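Local atomic coordinates of GCN5-related N-acetyltransferase (Streptococcus suis, PDB entry 3G3S), a protein that probably transfers an acetyl group from acetyl-coenzyme A to an acceptor amine, as members of the GCN5-related N-acetyltransferase family do. Residues K115-L120 / F124-I129; A81-I86 / Q244-R249. All coordinates share one frame; numbering follows the deposited sequence.

Contact 1: K115-L120 / F124-I129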
loop_
_atom_site.group_PDB
_atom_site.type_symbol
_atom_site.label_atom_id
_atom_site.label_comp_id
_atom_site.label_asym_id
_atom_site.label_seq_id
_atom_site.Cartn_x
_atom_site.Cartn_y
_atom_site.Cartn_z
ATOM N N LYS A 115 -3.081 -6.854 -32.764
ATOM C CA LYS A 115 -3.663 -7.620 -33.881
ATOM C C LYS A 115 -4.909 -8.394 -33.457
ATOM O O LYS A 115 -5.884 -8.430 -34.192
ATOM C CB LYS A 115 -2.665 -8.595 -34.500
ATOM C CG LYS A 115 -3.231 -9.349 -35.710
ATOM N N LEU A 116 -4.869 -9.008 -32.279
ATOM C CA LEU A 116 -6.013 -9.743 -31.756
ATOM C C LEU A 116 -7.196 -8.801 -31.574
ATOM O O LEU A 116 -8.337 -9.156 -31.873
ATOM C CB LEU A 116 -5.665 -10.420 -30.425
ATOM C CG LEU A 116 -4.582 -11.500 -30.434
ATOM C CD1 LEU A 116 -4.269 -12.005 -29.026
ATOM C CD2 LEU A 116 -4.952 -12.678 -31.360
ATOM N N VAL A 117 -6.929 -7.598 -31.073
ATOM C CA VAL A 117 -7.987 -6.603 -30.900
ATOM C C VAL A 117 -8.549 -6.221 -32.271
ATOM O O VAL A 117 -9.760 -6.242 -32.484
ATOM C CB VAL A 117 -7.479 -5.357 -30.131
ATOM C CG1 VAL A 117 -8.480 -4.221 -30.198
ATOM C CG2 VAL A 117 -7.158 -5.741 -28.667
ATOM N N ASP A 118 -7.649 -5.926 -33.201
ATOM C CA ASP A 118 -7.996 -5.545 -34.575
ATOM C C ASP A 118 -8.805 -6.618 -35.312
ATOM O O ASP A 118 -9.712 -6.294 -36.076
ATOM C CB ASP A 118 -6.718 -5.209 -35.361
ATOM C CG ASP A 118 -6.036 -3.924 -34.878
ATOM O OD1 ASP A 118 -6.663 -3.105 -34.175
ATOM O OD2 ASP A 118 -4.853 -3.722 -35.221
ATOM N N ASP A 119 -8.514 -7.888 -35.042
ATOM C CA ASP A 119 -9.222 -9.000 -35.684
ATOM C C ASP A 119 -10.678 -9.210 -35.233
ATOM O O ASP A 119 -11.337 -10.153 -35.699
ATOM C CB ASP A 119 -8.453 -10.318 -35.477
ATOM C CG ASP A 119 -7.113 -10.346 -36.189
ATOM O OD1 ASP A 119 -6.829 -9.470 -37.058
ATOM O OD2 ASP A 119 -6.341 -11.272 -35.858
ATOM N N LEU A 120 -11.170 -8.381 -34.315
ATOM C CA LEU A 120 -12.557 -8.476 -33.896
ATOM C C LEU A 120 -13.426 -8.073 -35.094
ATOM O O LEU A 120 -13.247 -6.965 -35.632
ATOM C CB LEU A 120 -12.841 -7.540 -32.727
ATOM C CG LEU A 120 -14.214 -7.724 -32.101
ATOM C CD1 LEU A 120 -14.268 -9.044 -31.333
ATOM C CD2 LEU A 120 -14.558 -6.555 -31.202
ATOM N N PHE A 124 -19.162 -7.010 -34.223
ATOM C CA PHE A 124 -18.972 -6.840 -32.791
ATOM C C PHE A 124 -18.455 -5.439 -32.480
ATOM O O PHE A 124 -17.804 -4.796 -33.300
ATOM C CB PHE A 124 -18.033 -7.921 -32.282
ATOM C CG PHE A 124 -18.569 -9.293 -32.482
ATOM C CD1 PHE A 124 -19.349 -9.887 -31.520
ATOM C CD2 PHE A 124 -18.353 -9.968 -33.658
ATOM C CE1 PHE A 124 -19.879 -11.141 -31.710
ATOM C CE2 PHE A 124 -18.881 -11.239 -33.848
ATOM C CZ PHE A 124 -19.636 -11.822 -32.868
ATOM N N ASP A 125 -18.808 -4.961 -31.298
ATOM C CA ASP A 125 -18.418 -3.663 -30.825
ATOM C C ASP A 125 -17.771 -3.868 -29.477
ATOM O O ASP A 125 -18.416 -4.392 -28.564
ATOM C CB ASP A 125 -19.635 -2.748 -30.654
ATOM C CG ASP A 125 -19.975 -1.968 -31.914
ATOM O OD1 ASP A 125 -19.274 -0.975 -32.205
ATOM O OD2 ASP A 125 -20.972 -2.313 -32.579
HETATM N N MSE A 126 -16.517 -3.456 -29.351
HETATM C CA MSE A 126 -15.798 -3.555 -28.098
HETATM C C MSE A 126 -15.808 -2.207 -27.437
HETATM O O MSE A 126 -15.560 -1.212 -28.088
HETATM C CB MSE A 126 -14.374 -4.019 -28.278
HETATM C CG MSE A 126 -13.678 -4.154 -26.921
HETATM SE SE MSE A 126 -12.665 -5.625 -26.964
HETATM C CE MSE A 126 -11.438 -5.178 -28.498
ATOM N N LYS A 127 -16.062 -2.197 -26.132
ATOM C CA LYS A 127 -16.206 -0.980 -25.380
ATOM C C LYS A 127 -15.668 -1.124 -23.980
ATOM O O LYS A 127 -15.788 -2.194 -23.404
ATOM C CB LYS A 127 -17.704 -0.680 -25.225
ATOM C CG LYS A 127 -18.438 -0.230 -26.466
ATOM C CD LYS A 127 -19.892 0.135 -26.128
ATOM C CE LYS A 127 -20.370 1.300 -26.986
ATOM N NZ LYS A 127 -21.801 1.643 -26.798
ATOM N N LEU A 128 -15.109 -0.050 -23.416
ATOM C CA LEU A 128 -14.712 -0.071 -22.016
ATOM C C LEU A 128 -15.976 -0.043 -21.197
ATOM O O LEU A 128 -16.957 0.562 -21.616
ATOM C CB LEU A 128 -13.885 1.145 -21.625
ATOM C CG LEU A 128 -12.453 1.137 -22.116
ATOM C CD1 LEU A 128 -11.913 2.525 -21.864
ATOM C CD2 LEU A 128 -11.629 0.023 -21.413
ATOM N N ILE A 129 -15.942 -0.702 -20.034
ATOM C CA ILE A 129 -17.080 -0.746 -19.139
ATOM C C ILE A 129 -17.221 0.609 -18.495
ATOM O O ILE A 129 -16.263 1.115 -17.926
ATOM C CB ILE A 129 -16.913 -1.824 -18.038
ATOM C CG1 ILE A 129 -16.914 -3.232 -18.650
ATOM C CG2 ILE A 129 -18.019 -1.703 -16.998
ATOM C CD1 ILE A 129 -16.400 -4.340 -17.687
#

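Contact 2: A81-I86 / Q244-R249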
loop_
_atom_site.group_PDB
_atom_site.type_symbol
_atom_site.label_atom_id
_atom_site.label_comp_id
_atom_site.label_asym_id
_atom_site.label_seq_id
_atom_site.Cartn_x
_atom_site.Cartn_y
_atom_site.Cartn_z
ATOM N N ALA A 81 -1.187 -29.578 4.242
ATOM C CA ALA A 81 -1.775 -29.753 5.588
ATOM C C ALA A 81 -3.191 -29.143 5.602
ATOM O O ALA A 81 -4.141 -29.692 6.198
ATOM C CB ALA A 81 -0.897 -29.132 6.651
ATOM N N TRP A 82 -3.331 -27.997 4.952
ATOM C CA TRP A 82 -4.641 -27.408 4.770
ATOM C C TRP A 82 -5.546 -28.294 3.900
ATOM O O TRP A 82 -6.687 -28.532 4.253
ATOM C CB TRP A 82 -4.529 -26.034 4.149
ATOM C CG TRP A 82 -4.312 -24.896 5.075
ATOM C CD1 TRP A 82 -3.154 -24.236 5.303
ATOM C CD2 TRP A 82 -5.292 -24.278 5.897
ATOM N NE1 TRP A 82 -3.348 -23.217 6.156
ATOM C CE2 TRP A 82 -4.650 -23.234 6.584
ATOM C CE3 TRP A 82 -6.655 -24.517 6.135
ATOM C CZ2 TRP A 82 -5.330 -22.382 7.466
ATOM C CZ3 TRP A 82 -7.330 -23.692 7.020
ATOM C CH2 TRP A 82 -6.666 -22.632 7.675
ATOM N N SER A 83 -5.037 -28.820 2.787
ATOM C CA SER A 83 -5.842 -29.690 1.933
ATOM C C SER A 83 -6.382 -30.901 2.682
ATOM O O SER A 83 -7.522 -31.302 2.481
ATOM C CB SER A 83 -5.025 -30.157 0.744
ATOM O OG SER A 83 -4.637 -29.040 -0.023
ATOM N N ASP A 84 -5.530 -31.485 3.514
ATOM C CA ASP A 84 -5.876 -32.656 4.276
ATOM C C ASP A 84 -6.977 -32.315 5.250
ATOM O O ASP A 84 -7.866 -33.130 5.481
ATOM C CB ASP A 84 -4.668 -33.203 5.048
ATOM C CG ASP A 84 -3.605 -33.810 4.148
ATOM O OD1 ASP A 84 -3.851 -34.054 2.962
ATOM O OD2 ASP A 84 -2.520 -34.076 4.663
ATOM N N LEU A 85 -6.934 -31.116 5.825
ATOM C CA LEU A 85 -7.991 -30.722 6.761
ATOM C C LEU A 85 -9.305 -30.504 6.029
ATOM O O LEU A 85 -10.353 -30.922 6.486
ATOM C CB LEU A 85 -7.602 -29.465 7.531
ATOM C CG LEU A 85 -8.642 -28.993 8.556
ATOM C CD1 LEU A 85 -8.827 -30.097 9.597
ATOM C CD2 LEU A 85 -8.261 -27.609 9.187
ATOM N N ILE A 86 -9.246 -29.812 4.902
ATOM C CA ILE A 86 -10.439 -29.552 4.098
ATOM C C ILE A 86 -11.120 -30.883 3.745
ATOM O O ILE A 86 -12.319 -31.046 3.911
ATOM C CB ILE A 86 -10.071 -28.762 2.771
ATOM C CG1 ILE A 86 -9.592 -27.332 3.092
ATOM C CG2 ILE A 86 -11.255 -28.663 1.853
ATOM C CD1 ILE A 86 -8.853 -26.583 1.927
ATOM N N GLN A 244 -3.519 -26.717 -6.166
ATOM C CA GLN A 244 -4.759 -27.260 -5.627
ATOM C C GLN A 244 -5.798 -26.213 -5.231
ATOM O O GLN A 244 -5.483 -25.214 -4.588
ATOM C CB GLN A 244 -4.488 -28.116 -4.369
ATOM C CG GLN A 244 -3.577 -29.349 -4.596
ATOM C CD GLN A 244 -3.502 -30.283 -3.390
ATOM O OE1 GLN A 244 -4.261 -30.140 -2.419
ATOM N NE2 GLN A 244 -2.579 -31.255 -3.451
ATOM N N ALA A 245 -7.053 -26.491 -5.566
ATOM C CA ALA A 245 -8.179 -25.633 -5.205
ATOM C C ALA A 245 -9.376 -26.515 -4.890
ATOM O O ALA A 245 -9.429 -27.690 -5.326
ATOM C CB ALA A 245 -8.515 -24.612 -6.344
ATOM N N TYR A 246 -10.302 -25.938 -4.121
ATOM C CA TYR A 246 -11.547 -26.587 -3.719
ATOM C C TYR A 246 -12.736 -25.641 -3.822
ATOM O O TYR A 246 -12.592 -24.442 -3.634
ATOM C CB TYR A 246 -11.467 -27.084 -2.263
ATOM C CG TYR A 246 -10.436 -28.150 -1.986
ATOM C CD1 TYR A 246 -9.120 -27.819 -1.654
ATOM C CD2 TYR A 246 -10.776 -29.491 -2.023
ATOM C CE1 TYR A 246 -8.189 -28.780 -1.372
ATOM C CE2 TYR A 246 -9.842 -30.463 -1.750
ATOM C CZ TYR A 246 -8.548 -30.109 -1.448
ATOM O OH TYR A 246 -7.644 -31.107 -1.203
ATOM N N GLU A 247 -13.906 -26.212 -4.097
ATOM C CA GLU A 247 -15.200 -25.543 -4.062
ATOM C C GLU A 247 -16.140 -26.420 -3.283
ATOM O O GLU A 247 -15.932 -27.630 -3.211
ATOM C CB GLU A 247 -15.816 -25.489 -5.422
ATOM C CG GLU A 247 -15.325 -24.404 -6.302
ATOM C CD GLU A 247 -15.733 -24.650 -7.732
ATOM O OE1 GLU A 247 -16.406 -25.685 -7.986
ATOM O OE2 GLU A 247 -15.347 -23.830 -8.595
ATOM N N TRP A 248 -17.212 -25.832 -2.793
ATOM C CA TRP A 248 -18.237 -26.622 -2.125
ATOM C C TRP A 248 -19.005 -27.366 -3.219
ATOM O O TRP A 248 -19.134 -26.865 -4.340
ATOM C CB TRP A 248 -19.191 -25.763 -1.330
ATOM C CG TRP A 248 -18.579 -24.876 -0.275
ATOM C CD1 TRP A 248 -18.775 -23.553 -0.140
ATOM C CD2 TRP A 248 -17.659 -25.253 0.764
ATOM N NE1 TRP A 248 -18.070 -23.069 0.914
ATOM C CE2 TRP A 248 -17.363 -24.088 1.488
ATOM C CE3 TRP A 248 -17.076 -26.466 1.160
ATOM C CZ2 TRP A 248 -16.529 -24.090 2.581
ATOM C CZ3 TRP A 248 -16.233 -26.470 2.251
ATOM C CH2 TRP A 248 -15.974 -25.294 2.950
ATOM N N ARG A 249 -19.396 -28.602 -2.916
ATOM C CA ARG A 249 -20.230 -29.458 -3.766
ATOM C C ARG A 249 -21.534 -29.543 -3.046
ATOM O O ARG A 249 -21.536 -29.770 -1.817
ATOM C CB ARG A 249 -19.718 -30.909 -3.910
ATOM C CG ARG A 249 -18.890 -31.227 -5.134
ATOM O OXT ARG A 249 -22.580 -29.447 -3.684
#

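Contact 1: K115-L120 / F124-I129
L120 meets F124 at the root of its ring: the phenyl has the methyl CD1 of L120 set obliquely to it, and the ring of H167, on the neighbouring strand, stacks with it. The closer touch is made at the methylene that carries the ring, where L120 CG stands 3.8 Å from F124 CB, the two side chains running at about a right angle. F124 leaves its backbone toward the leucine, but with CG anti to its carbonyl carbon (chi1 -62°) the phenyl is carried off again, and the methylene makes the nearest touch. The leucine forks against the two residues, its other methyl, CD2, reaching M126 CB at 3.9 Å. M126, a selenomethionine, reaches across to the helix. Its CG is anti to the backbone N, and bends at chi2 and chi3 turn the terminal methyl so that CE lies 3.5 Å from V117 CG1. The contact is wholly apolar and small, 224 Å² in all, at the surface of the protein. It illustrates how a short helix-to-strand connection is closed by a few aliphatic groups. Helix 110-118 ends here, and strand 125-128 is the outermost strand of the sheet within this chain, antiparallel to strand 162-167; I165 of that strand touches L120, F124 and M126, and helix 200-214 adds A206 against V117 and Q207 against both V117 and M126.

Contact 2: A81-I86 / Q244-R249
With chi1 at -62°, S83 holds OG anti to its own carbonyl carbon and directs it across to Q244, whose chain, extended beyond CG, brings the amide oxygen to meet it. The hydroxyl donates to OE1, S83 OG to Q244 OE1 being 2.7 Å, and the donor stands 33° out of the carbonyl plane. The other end of the same amide, NE2, bonds to Q80, so both ends of the amide are tied to the first turn of helix 80-90. Two residues further along the strand, Y246 lays its ring against I86. The branch methyl CG2 of I86 sits over one face, 4.0 Å from the ring centroid, a CH-pi contact, while I86 CD1 packs 3.8 Å from Y246 CD1. S83 OG lies at the ring's edge, in its plane, and S83 CB is 3.4 Å from Y246 OH, a hydroxyl that hydrogen-bonds to E87 one turn further on. This buried interface shows a helix packed on a sheet, its segment inclined only 25° to the strand direction. Strand 239-248 runs antiparallel between strands 73-77 and 94-102, and helix 62-68 brings L65 against I86.

From the N terminus the chain passes through several helices and strands before helix 80-90, whose partner in contact 2 is the final strand, 239-248. That contact therefore closes a very long loop, with 157 residues between its segments. Contact 1 falls within this loop and closes a short one of its own, only three residues separating 115-120 from 124-129; the two nest without crossing. They lie on opposite sides of the chain's centre, their own centres about 38 Å apart, yet both reach the same mixed sheet. Contact 1 fastens a helix to an outermost strand, whereas contact 2 joins a helix to an interior one and brings the C-terminal strand back to an early part of the fold.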